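Local coordinates for xylose isomerase-like TIM barrel (PDB 2QW5), which binds a zinc ion and D-xylose in a TIM barrel and probably acts as a sugar phosphate isomerase or epimerase, at residues A[58-61]-A[62-65]; A[111-114]-A[115-119]; A[322-325]-A[326-329]. One frame throughout, in Å; residues are numbered along the deposited sequence.

How the contacts relate
Contact 1 spans the start of helix 60-76; contacts 2 and 3 each lie within one helix, 101-120 and 314-332, of the barrel's outer layer. Contacts 1 and 2 have centres about 11 Å apart and touch: D63 OD2 and R114 NH1 form a salt bridge at 3.1 Å, and the Y60 ring and L64 pack on contact 2. Contact 3 lies across the chain's centre, its nearest atoms about 28 Å from contact 1 and about 21 Å from contact 2. The side chain of L111 in contact 2 is about 10 Å from the bound xylose, and that of T325 in contact 3 about 14 Å from the zinc ion.

Contact 1 (A[58-61]-A[62-65]); sequences ENYA and QDLE
N59 and D63 meet at the start of helix 60-76, where D63 N donates to N59 O at 2.9 Å. Two more i to i+4 bonds follow: L64 N to Y60 O, and E65 N to A61 O, each at 3.1 Å. N59 takes the N-cap position, but its side chain makes no capping bond. Solvent serves this first turn as well: Q62 N gives its proton to a water at 2.9 Å, and the same water donates to E58 O, bridging the turn ahead of the helix to its opening residues.

D63 carries the side-chain part. With CG anti to its own carbonyl carbon (chi1 -70°), the carboxylate folds back beside the N59 carbonyl, and OD2 comes to 3.2 Å from N59 O. Both are acceptors, so nothing bonds there. The partner of OD2 is R114 on helix 101-120, and OD2 also lies near the plane of the Y60 ring, at its edge. Y60 itself packs on Y110, S113 and R114 of that helix, while L64 reaches A120.

The carboxylate thus sits close to the first amides of a helix, where the helix dipole would probably stabilise its negative charge, and the positive arginine would probably offset the repulsion between D63 OD2 and N59 O.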
ATOM      1  N   GLU A  58      11.577 -17.548  21.811  1.00 27.20           N
ATOM      2  CA  GLU A  58      11.707 -17.788  23.248  1.00 26.29           C
ATOM      3  C   GLU A  58      10.584 -18.642  23.822  1.00 26.15           C
ATOM      4  O   GLU A  58      10.744 -19.158  24.918  1.00 27.22           O
ATOM      5  CB  GLU A  58      11.789 -16.486  24.069  1.00 29.32           C
ATOM      6  CG  GLU A  58      10.692 -15.427  23.826  1.00 31.88           C
ATOM      7  CD  GLU A  58      11.099 -14.367  22.770  1.00 50.20           C
ATOM      8  OE1 GLU A  58      11.842 -14.671  21.762  1.00 34.19           O
ATOM      9  OE2 GLU A  58      10.649 -13.216  22.964  1.00 57.07           O
ATOM     10  N   ASN A  59       9.469 -18.778  23.104  1.00 25.55           N
ATOM     11  CA  ASN A  59       8.306 -19.577  23.550  1.00 24.00           C
ATOM     12  C   ASN A  59       8.155 -20.982  22.930  1.00 23.00           C
ATOM     13  O   ASN A  59       7.079 -21.572  23.051  1.00 23.32           O
ATOM     14  CB  ASN A  59       7.030 -18.782  23.312  1.00 22.59           C
ATOM     15  CG  ASN A  59       7.025 -17.458  24.012  1.00 28.40           C
ATOM     16  OD1 ASN A  59       7.674 -17.295  25.043  1.00 35.79           O
ATOM     17  ND2 ASN A  59       6.275 -16.493  23.462  1.00 20.76           N
ATOM     18  N   TYR A  60       9.195 -21.540  22.310  1.00 19.78           N
ATOM     19  CA  TYR A  60       9.067 -22.901  21.749  1.00 21.35           C
ATOM     20  C   TYR A  60       8.649 -23.987  22.730  1.00 24.24           C
ATOM     21  O   TYR A  60       7.733 -24.792  22.414  1.00 24.31           O
ATOM     22  CB  TYR A  60      10.321 -23.355  21.017  1.00 21.10           C
ATOM     23  CG  TYR A  60      10.653 -22.535  19.782  1.00 12.29           C
ATOM     24  CD1 TYR A  60       9.650 -21.990  18.953  1.00 17.40           C
ATOM     25  CD2 TYR A  60      11.970 -22.416  19.355  1.00 23.69           C
ATOM     26  CE1 TYR A  60       9.957 -21.263  17.808  1.00 20.35           C
ATOM     27  CE2 TYR A  60      12.287 -21.702  18.191  1.00 20.71           C
ATOM     28  CZ  TYR A  60      11.273 -21.150  17.420  1.00 17.75           C
ATOM     29  OH  TYR A  60      11.543 -20.423  16.317  1.00 17.84           O
ATOM     30  N   ALA A  61       9.280 -23.988  23.901  1.00 23.10           N
ATOM     31  CA  ALA A  61       8.991 -24.972  24.926  1.00 24.12           C
ATOM     32  C   ALA A  61       7.564 -24.770  25.454  1.00 23.38           C
ATOM     33  O   ALA A  61       6.811 -25.765  25.610  1.00 23.48           O
ATOM     34  CB  ALA A  61      10.042 -24.916  26.035  1.00 23.66           C
ATOM     35  N   GLN A  62       7.166 -23.505  25.665  1.00 20.73           N
ATOM     36  CA  GLN A  62       5.806 -23.235  26.143  0.50 21.75           C
ATOM     37  C   GLN A  62       4.753 -23.652  25.106  1.00 21.31           C
ATOM     38  O   GLN A  62       3.705 -24.193  25.473  1.00 22.84           O
ATOM     39  CB  GLN A  62       5.621 -21.768  26.584  0.50 23.19           C
ATOM     40  CG  GLN A  62       4.256 -21.484  27.260  0.50 22.81           C
ATOM     41  CD  GLN A  62       3.979 -22.405  28.448  0.50 29.81           C
ATOM     42  OE1 GLN A  62       4.629 -22.302  29.494  0.50 33.94           O
ATOM     43  NE2 GLN A  62       3.020 -23.314  28.285  0.50 21.49           N
ATOM     44  N   ASP A  63       5.034 -23.440  23.823  1.00 22.26           N
ATOM     45  CA  ASP A  63       4.114 -23.866  22.759  1.00 21.91           C
ATOM     46  C   ASP A  63       3.920 -25.386  22.774  1.00 21.79           C
ATOM     47  O   ASP A  63       2.786 -25.867  22.683  1.00 18.93           O
ATOM     48  CB  ASP A  63       4.637 -23.458  21.365  1.00 23.31           C
ATOM     49  CG  ASP A  63       4.599 -21.954  21.111  1.00 28.13           C
ATOM     50  OD1 ASP A  63       3.756 -21.267  21.713  1.00 27.00           O
ATOM     51  OD2 ASP A  63       5.423 -21.486  20.275  1.00 27.57           O
ATOM     52  N   LEU A  64       5.021 -26.119  22.922  1.00 20.30           N
ATOM     53  CA  LEU A  64       4.975 -27.599  22.909  1.00 20.44           C
ATOM     54  C   LEU A  64       4.118 -28.131  24.045  1.00 22.11           C
ATOM     55  O   LEU A  64       3.274 -29.005  23.849  1.00 21.94           O
ATOM     56  CB  LEU A  64       6.387 -28.177  22.967  1.00 20.03           C
ATOM     57  CG  LEU A  64       6.547 -29.685  22.805  1.00 21.35           C
ATOM     58  CD1 LEU A  64       5.795 -30.211  21.570  1.00 22.48           C
ATOM     59  CD2 LEU A  64       8.018 -30.069  22.778  1.00 18.01           C
ATOM     60  N   GLU A  65       4.287 -27.515  25.201  1.00 23.33           N
ATOM     61  CA  GLU A  65       3.502 -27.821  26.388  1.00 26.63           C
ATOM     62  C   GLU A  65       2.027 -27.495  26.175  1.00 22.96           C
ATOM     63  O   GLU A  65       1.174 -28.305  26.484  1.00 18.88           O
ATOM     64  CB  GLU A  65       4.092 -27.051  27.575  1.00 26.68           C
ATOM     65  CG  GLU A  65       3.400 -27.255  28.904  1.00 37.80           C
ATOM     66  CD  GLU A  65       4.266 -26.735  30.051  1.00 40.84           C
ATOM     67  OE1 GLU A  65       4.689 -25.542  29.988  1.00 56.02           O
ATOM     68  OE2 GLU A  65       4.527 -27.527  30.993  1.00 60.15           O
TER
HETATM   69  O   HOH W   1       9.137 -21.480  26.358  1.00 22.53           O

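Contact 2 (A[111-114]-A[115-119]); sequences LKSR and VDITA
From L111 to T118 the backbone runs as regular alpha helix: V115 N bonds to L111 O, D116 N to K112 O, I117 N to S113 O and T118 N to R114 O, at 2.8 to 3.0 Å. The last carbonyl has a second donor, since T118 OG1 also gives its proton to R114 O at 2.9 Å, arriving from the opposite face of the carbonyl plane to T118 N. That hydroxyl is placed by chi1 -58°, beside its own backbone N, and it is paired with T86 OG1 too.

R114 and I117 run side by side. The methyl CD1 of I117 lies 3.6 Å above one face of the guanidinium, offset toward its rim and closest to NH1. S113 OG accepts from R114 NH1 at 2.9 Å at the edge, in the guanidinium plane. With D63 also at NH1 and A53 O bonded to NH2, three acceptors fix the turn of the group.

S113, R114, D116 and I117 meet helix 60-76, L111, K112 and V115 meet helix 148-176, with D116 OD1 bonded to Y172 OH, and R114, V115 and T118 rest on M126; helix 101-120 is the crossover helix between strands 83-87 and 125-128.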
ATOM      1  N   LEU A 111      10.943 -24.450  12.277  1.00 17.29           N
ATOM      2  CA  LEU A 111      10.288 -25.590  11.608  1.00 15.41           C
ATOM      3  C   LEU A 111      10.383 -26.868  12.450  1.00 14.79           C
ATOM      4  O   LEU A 111       9.394 -27.608  12.518  1.00 17.37           O
ATOM      5  CB  LEU A 111      10.798 -25.765  10.184  1.00 14.58           C
ATOM      6  CG  LEU A 111      10.482 -24.618   9.224  1.00 14.07           C
ATOM      7  CD1 LEU A 111      11.332 -24.682   7.884  1.00 10.79           C
ATOM      8  CD2 LEU A 111       9.031 -24.562   8.866  1.00 12.18           C
ATOM      9  N   LYS A 112      11.514 -27.067  13.153  1.00 14.54           N
ATOM     10  CA  LYS A 112      11.677 -28.238  14.097  1.00 17.37           C
ATOM     11  C   LYS A 112      10.707 -28.145  15.261  1.00 16.37           C
ATOM     12  O   LYS A 112      10.131 -29.178  15.711  1.00 16.68           O
ATOM     13  CB  LYS A 112      13.092 -28.376  14.628  1.00 18.93           C
ATOM     14  CG  LYS A 112      14.158 -28.842  13.609  1.00 17.27           C
ATOM     15  CD  LYS A 112      15.516 -28.870  14.288  1.00 20.21           C
ATOM     16  CE  LYS A 112      16.560 -29.556  13.435  1.00 27.30           C
ATOM     17  NZ  LYS A 112      17.922 -29.523  14.053  1.00 30.41           N
ATOM     18  N   SER A 113      10.505 -26.927  15.756  1.00 18.08           N
ATOM     19  CA  SER A 113       9.477 -26.684  16.804  1.00 16.74           C
ATOM     20  C   SER A 113       8.094 -27.092  16.327  1.00 16.47           C
ATOM     21  O   SER A 113       7.286 -27.681  17.087  1.00 16.90           O
ATOM     22  CB  SER A 113       9.429 -25.189  17.211  1.00 15.90           C
ATOM     23  OG  SER A 113       8.233 -24.888  17.895  1.00 18.66           O
ATOM     24  N   ARG A 114       7.785 -26.736  15.090  1.00 14.46           N
ATOM     25  CA  ARG A 114       6.477 -27.026  14.537  1.00 15.14           C
ATOM     26  C   ARG A 114       6.354 -28.520  14.271  1.00 16.47           C
ATOM     27  O   ARG A 114       5.280 -29.088  14.523  1.00 14.13           O
ATOM     28  CB  ARG A 114       6.128 -26.109  13.370  1.00 15.13           C
ATOM     29  CG  ARG A 114       5.497 -24.740  13.757  1.00 13.32           C
ATOM     30  CD  ARG A 114       6.183 -23.922  14.855  1.00 16.50           C
ATOM     31  NE  ARG A 114       5.290 -22.898  15.401  1.00 20.13           N
ATOM     32  CZ  ARG A 114       5.356 -22.364  16.620  1.00 16.17           C
ATOM     33  NH1 ARG A 114       6.269 -22.728  17.513  1.00 17.97           N
ATOM     34  NH2 ARG A 114       4.481 -21.424  16.947  1.00 19.85           N
ATOM     35  N   VAL A 115       7.437 -29.171  13.827  1.00 17.15           N
ATOM     36  CA  VAL A 115       7.435 -30.654  13.728  1.00 15.25           C
ATOM     37  C   VAL A 115       7.099 -31.246  15.158  1.00 12.68           C
ATOM     38  O   VAL A 115       6.311 -32.140  15.250  1.00 15.54           O
ATOM     39  CB  VAL A 115       8.769 -31.271  13.182  1.00 18.69           C
ATOM     40  CG1 VAL A 115       8.779 -32.813  13.310  1.00 15.77           C
ATOM     41  CG2 VAL A 115       9.073 -30.875  11.695  1.00 11.09           C
ATOM     42  N   ASP A 116       7.756 -30.762  16.225  1.00 11.92           N
ATOM     43  CA  ASP A 116       7.493 -31.226  17.605  1.00 14.71           C
ATOM     44  C   ASP A 116       6.052 -31.067  18.022  1.00 17.24           C
ATOM     45  O   ASP A 116       5.471 -31.972  18.620  1.00 16.58           O
ATOM     46  CB  ASP A 116       8.342 -30.491  18.650  1.00 17.39           C
ATOM     47  CG  ASP A 116       9.836 -30.800  18.552  1.00 21.15           C
ATOM     48  OD1 ASP A 116      10.223 -31.792  17.909  1.00 21.32           O
ATOM     49  OD2 ASP A 116      10.615 -30.054  19.185  1.00 20.25           O
ATOM     50  N   ILE A 117       5.473 -29.907  17.711  1.00 18.11           N
ATOM     51  CA  ILE A 117       4.036 -29.640  18.002  1.00 17.21           C
ATOM     52  C   ILE A 117       3.115 -30.629  17.240  1.00 16.44           C
ATOM     53  O   ILE A 117       2.107 -31.117  17.765  1.00 17.08           O
ATOM     54  CB  ILE A 117       3.695 -28.154  17.594  1.00 18.25           C
ATOM     55  CG1 ILE A 117       4.369 -27.173  18.562  1.00 19.13           C
ATOM     56  CG2 ILE A 117       2.189 -27.919  17.422  1.00 15.18           C
ATOM     57  CD1 ILE A 117       4.249 -25.712  18.100  1.00 18.32           C
ATOM     58  N   THR A 118       3.449 -30.893  15.974  1.00 15.34           N
ATOM     59  CA  THR A 118       2.683 -31.844  15.142  1.00 16.32           C
ATOM     60  C   THR A 118       2.637 -33.197  15.832  1.00 16.04           C
ATOM     61  O   THR A 118       1.545 -33.717  16.059  1.00 16.03           O
ATOM     62  CB  THR A 118       3.266 -31.970  13.701  1.00 16.57           C
ATOM     63  OG1 THR A 118       3.246 -30.682  13.118  1.00 17.69           O
ATOM     64  CG2 THR A 118       2.410 -32.938  12.822  1.00 12.69           C
ATOM     65  N   ALA A 119       3.800 -33.679  16.247  1.00 20.05           N
ATOM     66  CA  ALA A 119       3.932 -34.956  16.949  1.00 19.57           C
ATOM     67  C   ALA A 119       3.168 -34.942  18.274  1.00 19.79           C
ATOM     68  O   ALA A 119       2.442 -35.901  18.570  1.00 21.33           O
ATOM     69  CB  ALA A 119       5.416 -35.289  17.155  1.00 17.85           C
TER

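Contact 3 (A[322-325]-A[326-329]); sequences IKVT and RKEL
Side-chain torsions bring V324, K327 and E328 together. V324 has CG2 anti to the backbone N while CG1 takes the crowded position between N and the carbonyl carbon (chi1 72°). K327 runs straight through CD and then bends at chi3 and chi4, and E328 folds at chi2 (-66°), with the result that CG2 of V324 lies 4.1 Å from both K327 NZ and E328 CG. The lysine and the glutamate each cross the valine at a slant, and their ends meet beside it: K327 NZ donates to E328 OE2 at 2.8 Å in a salt bridge. NZ approaches on the anti side of that oxygen, 29° out of the carboxylate plane. OE2 has a second charged partner in K331 NZ, one turn further on.

On the face turned to the barrel, T325 CG2 and L329 CD1 lie side by side at 3.8 Å, while T325 OG1 is bonded back to A321 O. R326 extends from CG to NE, passing I322, and I322 CG1 is 4.2 Å from R326 NE; R326 NH2 bonds to S9 O. Beneath all this the helix keeps its i to i+4 ladder, from R326 N to I322 O through L329 N to T325 O. I322, T325, R326 and L329 pack on I11 of strand 11-14, while V324, T325 and E328 touch W263 of helix 263-273.

Were E328 an alanine, K327 and K331 would probably lose their shared carboxylate, K327 NZ would be free to turn away from V324, and the contact of this side chain with W263 would go. With OE2 paired to two lysines, the glutamate is likely to stay ionised.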
ATOM      1  N   ILE A 322     -18.382 -32.950   2.636  1.00 20.38           N
ATOM      2  CA  ILE A 322     -18.088 -34.377   2.827  1.00 18.96           C
ATOM      3  C   ILE A 322     -19.018 -35.215   1.942  1.00 21.04           C
ATOM      4  O   ILE A 322     -18.565 -36.193   1.390  1.00 20.42           O
ATOM      5  CB  ILE A 322     -18.095 -34.831   4.318  1.00 21.75           C
ATOM      6  CG1 ILE A 322     -17.624 -36.290   4.470  1.00 19.83           C
ATOM      7  CG2 ILE A 322     -19.477 -34.599   4.986  1.00 21.15           C
ATOM      8  CD1 ILE A 322     -17.038 -36.609   5.882  1.00 17.88           C
ATOM      9  N   LYS A 323     -20.298 -34.812   1.813  1.00 22.61           N
ATOM     10  CA  LYS A 323     -21.268 -35.513   0.970  1.00 23.02           C
ATOM     11  C   LYS A 323     -20.807 -35.542  -0.488  1.00 23.29           C
ATOM     12  O   LYS A 323     -20.730 -36.625  -1.090  1.00 23.76           O
ATOM     13  CB  LYS A 323     -22.682 -34.941   1.140  1.00 25.84           C
ATOM     14  CG  LYS A 323     -23.331 -35.297   2.504  1.00 29.64           C
ATOM     15  CD  LYS A 323     -24.630 -34.504   2.728  1.00 28.82           C
ATOM     16  CE  LYS A 323     -25.387 -34.846   4.039  1.00 42.92           C
ATOM     17  NZ  LYS A 323     -26.079 -36.178   4.080  1.00 50.72           N
ATOM     18  N   VAL A 324     -20.424 -34.389  -1.034  1.00 21.32           N
ATOM     19  CA  VAL A 324     -19.915 -34.340  -2.424  1.00 22.37           C
ATOM     20  C   VAL A 324     -18.623 -35.142  -2.598  1.00 21.87           C
ATOM     21  O   VAL A 324     -18.501 -35.878  -3.565  1.00 26.96           O
ATOM     22  CB  VAL A 324     -19.826 -32.890  -3.040  1.00 21.52           C
ATOM     23  CG1 VAL A 324     -18.686 -32.041  -2.424  1.00 16.51           C
ATOM     24  CG2 VAL A 324     -19.622 -32.993  -4.547  1.00 18.44           C
ATOM     25  N   THR A 325     -17.670 -35.002  -1.669  1.00 20.64           N
ATOM     26  CA  THR A 325     -16.379 -35.721  -1.723  1.00 21.56           C
ATOM     27  C   THR A 325     -16.602 -37.243  -1.760  1.00 21.32           C
ATOM     28  O   THR A 325     -15.992 -37.944  -2.572  1.00 19.78           O
ATOM     29  CB  THR A 325     -15.449 -35.333  -0.535  1.00 19.04           C
ATOM     30  OG1 THR A 325     -15.250 -33.904  -0.535  1.00 20.68           O
ATOM     31  CG2 THR A 325     -14.099 -36.071  -0.593  1.00 17.28           C
ATOM     32  N   ARG A 326     -17.479 -37.739  -0.889  1.00 18.91           N
ATOM     33  CA  ARG A 326     -17.815 -39.177  -0.857  1.00 22.52           C
ATOM     34  C   ARG A 326     -18.554 -39.648  -2.119  1.00 24.61           C
ATOM     35  O   ARG A 326     -18.246 -40.747  -2.626  1.00 27.35           O
ATOM     36  CB  ARG A 326     -18.623 -39.551   0.407  1.00 19.90           C
ATOM     37  CG  ARG A 326     -17.787 -39.489   1.635  1.00 28.17           C
ATOM     38  CD  ARG A 326     -18.227 -40.443   2.710  1.00 44.19           C
ATOM     39  NE  ARG A 326     -17.306 -40.475   3.859  1.00 47.94           N
ATOM     40  CZ  ARG A 326     -16.110 -41.094   3.896  1.00 49.20           C
ATOM     41  NH1 ARG A 326     -15.552 -41.688   2.822  1.00 43.60           N
ATOM     42  NH2 ARG A 326     -15.426 -41.053   5.040  1.00 54.14           N
ATOM     43  N   LYS A 327     -19.457 -38.802  -2.642  1.00 24.76           N
ATOM     44  CA  LYS A 327     -20.202 -39.084  -3.858  1.00 25.83           C
ATOM     45  C   LYS A 327     -19.241 -39.264  -5.018  1.00 24.32           C
ATOM     46  O   LYS A 327     -19.337 -40.216  -5.784  1.00 26.86           O
ATOM     47  CB  LYS A 327     -21.177 -37.950  -4.209  1.00 25.72           C
ATOM     48  CG  LYS A 327     -22.279 -38.398  -5.176  1.00 34.79           C
ATOM     49  CD  LYS A 327     -23.316 -37.341  -5.599  1.00 35.35           C
ATOM     50  CE  LYS A 327     -22.947 -36.608  -6.906  1.00 47.90           C
ATOM     51  NZ  LYS A 327     -21.799 -35.662  -6.763  1.00 50.38           N
ATOM     52  N   GLU A 328     -18.293 -38.349  -5.114  1.00 24.07           N
ATOM     53  CA  GLU A 328     -17.312 -38.337  -6.202  1.00 22.99           C
ATOM     54  C   GLU A 328     -16.263 -39.415  -6.085  1.00 24.70           C
ATOM     55  O   GLU A 328     -15.798 -39.949  -7.107  1.00 24.09           O
ATOM     56  CB  GLU A 328     -16.690 -36.942  -6.298  1.00 22.05           C
ATOM     57  CG  GLU A 328     -17.735 -35.870  -6.693  1.00 25.89           C
ATOM     58  CD  GLU A 328     -18.301 -36.039  -8.094  1.00 28.78           C
ATOM     59  OE1 GLU A 328     -17.615 -36.597  -8.990  1.00 26.88           O
ATOM     60  OE2 GLU A 328     -19.447 -35.582  -8.287  1.00 29.46           O
ATOM     61  N   LEU A 329     -15.859 -39.692  -4.855  1.00 24.18           N
ATOM     62  CA  LEU A 329     -14.977 -40.825  -4.572  1.00 27.48           C
ATOM     63  C   LEU A 329     -15.699 -42.131  -4.929  1.00 28.51           C
ATOM     64  O   LEU A 329     -15.108 -42.980  -5.572  1.00 27.30           O
ATOM     65  CB  LEU A 329     -14.494 -40.865  -3.127  1.00 24.43           C
ATOM     66  CG  LEU A 329     -13.396 -39.874  -2.759  1.00 22.81           C
ATOM     67  CD1 LEU A 329     -13.331 -39.777  -1.230  1.00 20.04           C
ATOM     68  CD2 LEU A 329     -12.025 -40.213  -3.410  1.00 26.53           C
TER